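Endo-beta-mannanase (Rhizomucor miehei, PDB 4QP0) probably hydrolyses internal beta-1,4-mannosidic linkages in mannans, galactomannans and glucomannans, as a secreted glycoside hydrolase family 5 enzyme. Local coordinates at residues Gln39-Met44 with Pro50-Trp55; Gln94-Gln99 with Asp164-Gly169. All coordinates share one frame; numbering follows the deposited sequence.

Contact 1. Residues Gln39-Met44 with Pro50-Trp55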
loop_
_atom_site.group_PDB
_atom_site.type_symbol
_atom_site.label_atom_id
_atom_site.label_comp_id
_atom_site.label_asym_id
_atom_site.label_seq_id
_atom_site.Cartn_x
_atom_site.Cartn_y
_atom_site.Cartn_z
ATOM N N GLN A 39 -2.902 -17.166 11.213
ATOM C CA GLN A 39 -3.594 -16.421 12.266
ATOM C C GLN A 39 -4.144 -15.090 11.749
ATOM O O GLN A 39 -5.307 -14.763 11.990
ATOM C CB GLN A 39 -2.649 -16.188 13.448
ATOM C CG GLN A 39 -3.287 -15.580 14.688
ATOM C CD GLN A 39 -4.069 -16.590 15.507
ATOM O OE1 GLN A 39 -3.625 -17.011 16.576
ATOM N NE2 GLN A 39 -5.236 -16.992 15.006
ATOM N N VAL A 40 -3.305 -14.339 11.031
ATOM C CA VAL A 40 -3.711 -13.076 10.420
ATOM C C VAL A 40 -5.023 -13.261 9.658
ATOM O O VAL A 40 -5.996 -12.541 9.904
ATOM C CB VAL A 40 -2.603 -12.507 9.506
ATOM C CG1 VAL A 40 -3.126 -11.393 8.606
ATOM C CG2 VAL A 40 -1.441 -11.999 10.341
ATOM N N PHE A 41 -5.061 -14.258 8.776
ATOM C CA PHE A 41 -6.219 -14.469 7.912
ATOM C C PHE A 41 -7.482 -14.933 8.632
ATOM O O PHE A 41 -8.575 -14.540 8.243
ATOM C CB PHE A 41 -5.878 -15.385 6.734
ATOM C CG PHE A 41 -4.891 -14.785 5.776
ATOM C CD1 PHE A 41 -5.120 -13.531 5.211
ATOM C CD2 PHE A 41 -3.726 -15.462 5.442
ATOM C CE1 PHE A 41 -4.198 -12.969 4.339
ATOM C CE2 PHE A 41 -2.804 -14.908 4.563
ATOM C CZ PHE A 41 -3.040 -13.662 4.015
ATOM N N SER A 42 -7.350 -15.752 9.670
ATOM C CA SER A 42 -8.544 -16.186 10.415
ATOM C C SER A 42 -9.083 -15.082 11.333
ATOM O O SER A 42 -10.296 -14.970 11.525
ATOM C CB SER A 42 -8.306 -17.497 11.174
ATOM O OG SER A 42 -7.081 -17.466 11.871
ATOM N N ASP A 43 -8.185 -14.257 11.880
ATOM C CA ASP A 43 -8.586 -13.075 12.648
ATOM C C ASP A 43 -9.326 -12.090 11.743
ATOM O O ASP A 43 -10.410 -11.609 12.088
ATOM C CB ASP A 43 -7.375 -12.383 13.283
ATOM C CG ASP A 43 -6.767 -13.169 14.443
ATOM O OD1 ASP A 43 -7.182 -14.320 14.711
ATOM O OD2 ASP A 43 -5.852 -12.618 15.093
ATOM N N MET A 44 -8.734 -11.811 10.581
ATOM C CA MET A 44 -9.344 -10.963 9.564
ATOM C C MET A 44 -10.733 -11.451 9.211
ATOM O O MET A 44 -11.678 -10.668 9.204
ATOM C CB MET A 44 -8.479 -10.921 8.297
ATOM C CG MET A 44 -7.360 -9.897 8.323
ATOM S SD MET A 44 -6.364 -9.935 6.814
ATOM C CE MET A 44 -7.524 -9.195 5.667
ATOM N N PRO A 50 -12.197 -8.386 4.316
ATOM C CA PRO A 50 -11.950 -9.214 3.133
ATOM C C PRO A 50 -10.649 -8.905 2.375
ATOM O O PRO A 50 -10.298 -9.641 1.447
ATOM C CB PRO A 50 -13.153 -8.893 2.242
ATOM C CG PRO A 50 -13.501 -7.480 2.587
ATOM C CD PRO A 50 -13.015 -7.202 3.989
ATOM N N VAL A 51 -9.951 -7.836 2.753
ATOM C CA VAL A 51 -8.728 -7.433 2.043
ATOM C C VAL A 51 -7.614 -7.065 3.014
ATOM O O VAL A 51 -7.863 -6.431 4.043
ATOM C CB VAL A 51 -8.964 -6.222 1.096
ATOM C CG1 VAL A 51 -7.659 -5.785 0.435
ATOM C CG2 VAL A 51 -9.989 -6.549 0.020
ATOM N N VAL A 52 -6.380 -7.441 2.673
ATOM C CA VAL A 52 -5.216 -6.984 3.425
ATOM C C VAL A 52 -4.100 -6.416 2.506
ATOM O O VAL A 52 -3.789 -6.971 1.443
ATOM C CB VAL A 52 -4.720 -8.073 4.419
ATOM C CG1 VAL A 52 -4.231 -9.320 3.696
ATOM C CG2 VAL A 52 -3.662 -7.530 5.370
ATOM N N ARG A 53 -3.542 -5.283 2.923
ATOM C CA ARG A 53 -2.434 -4.650 2.244
ATOM C C ARG A 53 -1.158 -5.049 2.965
ATOM O O ARG A 53 -1.123 -5.076 4.194
ATOM C CB ARG A 53 -2.605 -3.144 2.297
ATOM C CG ARG A 53 -1.567 -2.365 1.518
ATOM C CD ARG A 53 -1.958 -0.904 1.452
ATOM N NE ARG A 53 -0.866 -0.083 0.951
ATOM C CZ ARG A 53 0.071 0.471 1.711
ATOM N NH1 ARG A 53 0.056 0.301 3.031
ATOM N NH2 ARG A 53 1.026 1.200 1.149
ATOM N N THR A 54 -0.119 -5.372 2.201
ATOM C CA THR A 54 1.130 -5.878 2.775
ATOM C C THR A 54 2.323 -5.715 1.830
ATOM O O THR A 54 2.154 -5.490 0.635
ATOM C CB THR A 54 0.991 -7.352 3.241
ATOM O OG1 THR A 54 2.203 -7.787 3.874
ATOM C CG2 THR A 54 0.665 -8.281 2.077
ATOM N N TRP A 55 3.520 -5.850 2.396
ATOM C CA TRP A 55 4.802 -5.651 1.713
ATOM C C TRP A 55 5.168 -6.789 0.796
ATOM O O TRP A 55 5.119 -7.954 1.210
ATOM C CB TRP A 55 5.902 -5.519 2.767
ATOM C CG TRP A 55 5.997 -4.191 3.496
ATOM C CD1 TRP A 55 6.943 -3.824 4.455
ATOM C CD2 TRP A 55 5.146 -2.994 3.333
ATOM N NE1 TRP A 55 6.737 -2.541 4.889
ATOM C CE2 TRP A 55 5.685 -1.981 4.254
ATOM C CE3 TRP A 55 4.042 -2.670 2.541
ATOM C CZ2 TRP A 55 5.113 -0.718 4.378
ATOM C CZ3 TRP A 55 3.475 -1.393 2.676
ATOM C CH2 TRP A 55 4.000 -0.440 3.575
#
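With CG beside its backbone N (chi1 -85°), an extended chi2 and a bend at chi3 (73°), the Met44 side chain runs out from its helix and turns its thioether end onto Val52. Val52 answers with CG1 between its own backbone N and carbonyl carbon (chi1 64°). The setting is a beta-alpha-beta unit of the TIM barrel: strand 17-25, helix 34-47 and strand 51-55, with this contact closing the helix onto the strand that follows it. The helix runs roughly against the strand, and their short axes approach to 10.2 Å.

Met44 SD sits 3.5 Å from Val52 CB and within van der Waals range of both valine methyls; the two side chains cross at about a right angle. Its CE presses harder, 3.3 Å from Val52 CB, a tighter fit than carbon pairs usually make. Met44 CE also lies 3.2 Å from Val51 O. Phe41 reaches the same valine from further back along the helix.

No hydrogen bond joins the two segments; the seam is buried and mostly apolar. Thr24 and Leu103, on the flanking strands, also touch Val52. Arg53, next along the strand, turns to other partners and forms salt bridges with Glu171, Glu292 and Glu293. The Phe41 ring meets Val52 with its edge, CE1 lying 3.7 Å from Val52 CG1 and the methyl near the ring plane.

Contact 2. Residues Gln94-Gln99 with Asp164-Gly169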
loop_
_atom_site.group_PDB
_atom_site.type_symbol
_atom_site.label_atom_id
_atom_site.label_comp_id
_atom_site.label_asym_id
_atom_site.label_seq_id
_atom_site.Cartn_x
_atom_site.Cartn_y
_atom_site.Cartn_z
ATOM N N GLN A 94 -1.513 -18.316 -0.743
ATOM C CA GLN A 94 -2.229 -19.583 -0.611
ATOM C C GLN A 94 -3.235 -19.516 0.538
ATOM O O GLN A 94 -4.406 -19.841 0.360
ATOM C CB GLN A 94 -1.240 -20.729 -0.384
ATOM C CG GLN A 94 -1.874 -22.110 -0.430
ATOM C CD GLN A 94 -0.997 -23.180 0.188
ATOM O OE1 GLN A 94 -0.734 -24.213 -0.433
ATOM N NE2 GLN A 94 -0.539 -22.944 1.416
ATOM N N GLN A 95 -2.757 -19.079 1.701
ATOM C CA GLN A 95 -3.587 -18.930 2.888
ATOM C C GLN A 95 -4.611 -17.818 2.726
ATOM O O GLN A 95 -5.718 -17.906 3.281
ATOM C CB GLN A 95 -2.726 -18.683 4.130
ATOM C CG GLN A 95 -1.831 -19.849 4.518
ATOM C CD GLN A 95 -2.546 -21.181 4.468
ATOM O OE1 GLN A 95 -2.027 -22.152 3.914
ATOM N NE2 GLN A 95 -3.748 -21.234 5.033
ATOM N N ALA A 96 -4.254 -16.784 1.961
ATOM C CA ALA A 96 -5.217 -15.732 1.629
ATOM C C ALA A 96 -6.393 -16.331 0.855
ATOM O O ALA A 96 -7.548 -16.226 1.294
ATOM C CB ALA A 96 -4.555 -14.610 0.845
ATOM N N ALA A 97 -6.070 -16.992 -0.264
ATOM C CA ALA A 97 -7.038 -17.666 -1.139
ATOM C C ALA A 97 -7.875 -18.710 -0.409
ATOM O O ALA A 97 -9.052 -18.884 -0.713
ATOM C CB ALA A 97 -6.328 -18.311 -2.322
ATOM N N SER A 98 -7.260 -19.412 0.537
ATOM C CA SER A 98 -7.984 -20.369 1.370
ATOM C C SER A 98 -9.092 -19.697 2.199
ATOM O O SER A 98 -10.107 -20.320 2.506
ATOM C CB SER A 98 -7.007 -21.115 2.286
ATOM O OG SER A 98 -7.688 -21.753 3.356
ATOM N N GLN A 99 -8.887 -18.430 2.553
ATOM C CA GLN A 99 -9.825 -17.686 3.404
ATOM C C GLN A 99 -10.719 -16.713 2.633
ATOM O O GLN A 99 -11.514 -15.980 3.230
ATOM C CB GLN A 99 -9.072 -16.947 4.514
ATOM C CG GLN A 99 -8.507 -17.853 5.601
ATOM C CD GLN A 99 -9.519 -18.217 6.682
ATOM O OE1 GLN A 99 -10.733 -18.162 6.471
ATOM N NE2 GLN A 99 -9.012 -18.592 7.855
ATOM N N ASP A 164 -3.324 -14.488 -10.855
ATOM C CA ASP A 164 -3.931 -14.882 -9.587
ATOM C C ASP A 164 -5.031 -13.935 -9.067
ATOM O O ASP A 164 -4.730 -12.852 -8.579
ATOM C CB ASP A 164 -2.853 -15.086 -8.517
ATOM C CG ASP A 164 -3.269 -16.098 -7.472
ATOM O OD1 ASP A 164 -4.480 -16.188 -7.178
ATOM O OD2 ASP A 164 -2.388 -16.817 -6.953
ATOM N N PRO A 165 -6.304 -14.362 -9.148
ATOM C CA PRO A 165 -7.489 -13.639 -8.634
ATOM C C PRO A 165 -7.443 -13.311 -7.145
ATOM O O PRO A 165 -8.194 -12.442 -6.686
ATOM C CB PRO A 165 -8.634 -14.619 -8.886
ATOM C CG PRO A 165 -7.972 -15.958 -8.948
ATOM C CD PRO A 165 -6.686 -15.681 -9.679
ATOM N N THR A 166 -6.576 -13.996 -6.404
ATOM C CA THR A 166 -6.386 -13.731 -4.976
ATOM C C THR A 166 -5.740 -12.366 -4.723
ATOM O O THR A 166 -5.987 -11.733 -3.691
ATOM C CB THR A 166 -5.527 -14.827 -4.321
ATOM O OG1 THR A 166 -5.993 -16.121 -4.735
ATOM C CG2 THR A 166 -5.593 -14.713 -2.820
ATOM N N ILE A 167 -4.911 -11.928 -5.666
ATOM C CA ILE A 167 -4.284 -10.618 -5.611
ATOM C C ILE A 167 -5.285 -9.547 -6.036
ATOM O O ILE A 167 -5.871 -9.626 -7.125
ATOM C CB ILE A 167 -3.016 -10.562 -6.504
ATOM C CG1 ILE A 167 -1.935 -11.486 -5.944
ATOM C CG2 ILE A 167 -2.473 -9.144 -6.600
ATOM C CD1 ILE A 167 -0.864 -11.844 -6.948
ATOM N N PHE A 168 -5.469 -8.557 -5.160
ATOM C CA PHE A 168 -6.348 -7.409 -5.391
ATOM C C PHE A 168 -5.751 -6.510 -6.461
ATOM O O PHE A 168 -6.431 -6.139 -7.422
ATOM C CB PHE A 168 -6.507 -6.620 -4.096
ATOM C CG PHE A 168 -7.529 -5.518 -4.155
ATOM C CD1 PHE A 168 -8.758 -5.666 -3.525
ATOM C CD2 PHE A 168 -7.244 -4.306 -4.790
ATOM C CE1 PHE A 168 -9.702 -4.650 -3.554
ATOM C CE2 PHE A 168 -8.184 -3.287 -4.821
ATOM C CZ PHE A 168 -9.414 -3.460 -4.197
ATOM N N GLY A 169 -4.482 -6.149 -6.286
ATOM C CA GLY A 169 -3.823 -5.269 -7.227
ATOM C C GLY A 169 -2.431 -4.932 -6.766
ATOM O O GLY A 169 -2.073 -5.195 -5.620
#
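An Asx turn overlapping a type I beta turn, Asp164 to Ile167, leads into strand 167-171 of the TIM barrel, and the last turn of helix 87-98 packs on it through Ala96 and Ala97. The contact lies at the N-terminal end of the strand, the end of a TIM barrel away from the one that carries the active site.

Thr166 is the residue of the turn that meets the helix. Its CG2, placed anti to the backbone N, slides in against the helix backbone, 3.5 Å from Ala97 N, and also rests 3.8 Å from Ala96 CB. The other branch, OG1, faces the Ala97 methyl: Ala97 CB lies 3.3 Å from Thr166 OG1. Small side chains on the helix let it come close, with the CA atoms of Ala97 and Thr166 5.5 Å apart.

The hydroxyl is a donor to its own turn. Thr166 OG1 and Thr166 N both bond to Asp164 OD1, so two donors of one residue grip a single carboxylate oxygen and fix the rotation of the threonine. Asp164 and Thr166 both touch Ile93, one helical turn back, and Lys102 NZ bonds to Pro165 O. The backbone closes the beta turn from Ile167 N to Asp164 O at 3.1 Å. At Asp164 OD1 the Thr166 hydroxyl arrives on the syn side and the amide on the anti side, both from the same face and each about 35° out of the carboxylate plane.

Both contacts hold a barrel helix against a strand of the same sheet, with their centres about 10 Å apart. Contact 1 is wholly buried and joins neighbours in sequence, mainly with a thioether, an aromatic ring and a valine. Contact 2 spans 65 residues, has exposed Ala97 at its margin, and sets alanines against a threonine whose hydroxyl and amide N both bond to Asp164 in its own turn. Strand 102-106 lies between strands 51-55 and 167-171 in the sheet. The two helices also meet directly: the Phe41 ring, which touches strand 51-55 at CE1, brings CE2 to 3.5 Å from Ala96 N, and Phe41 CB packs 3.8 Å from Gln99 CG.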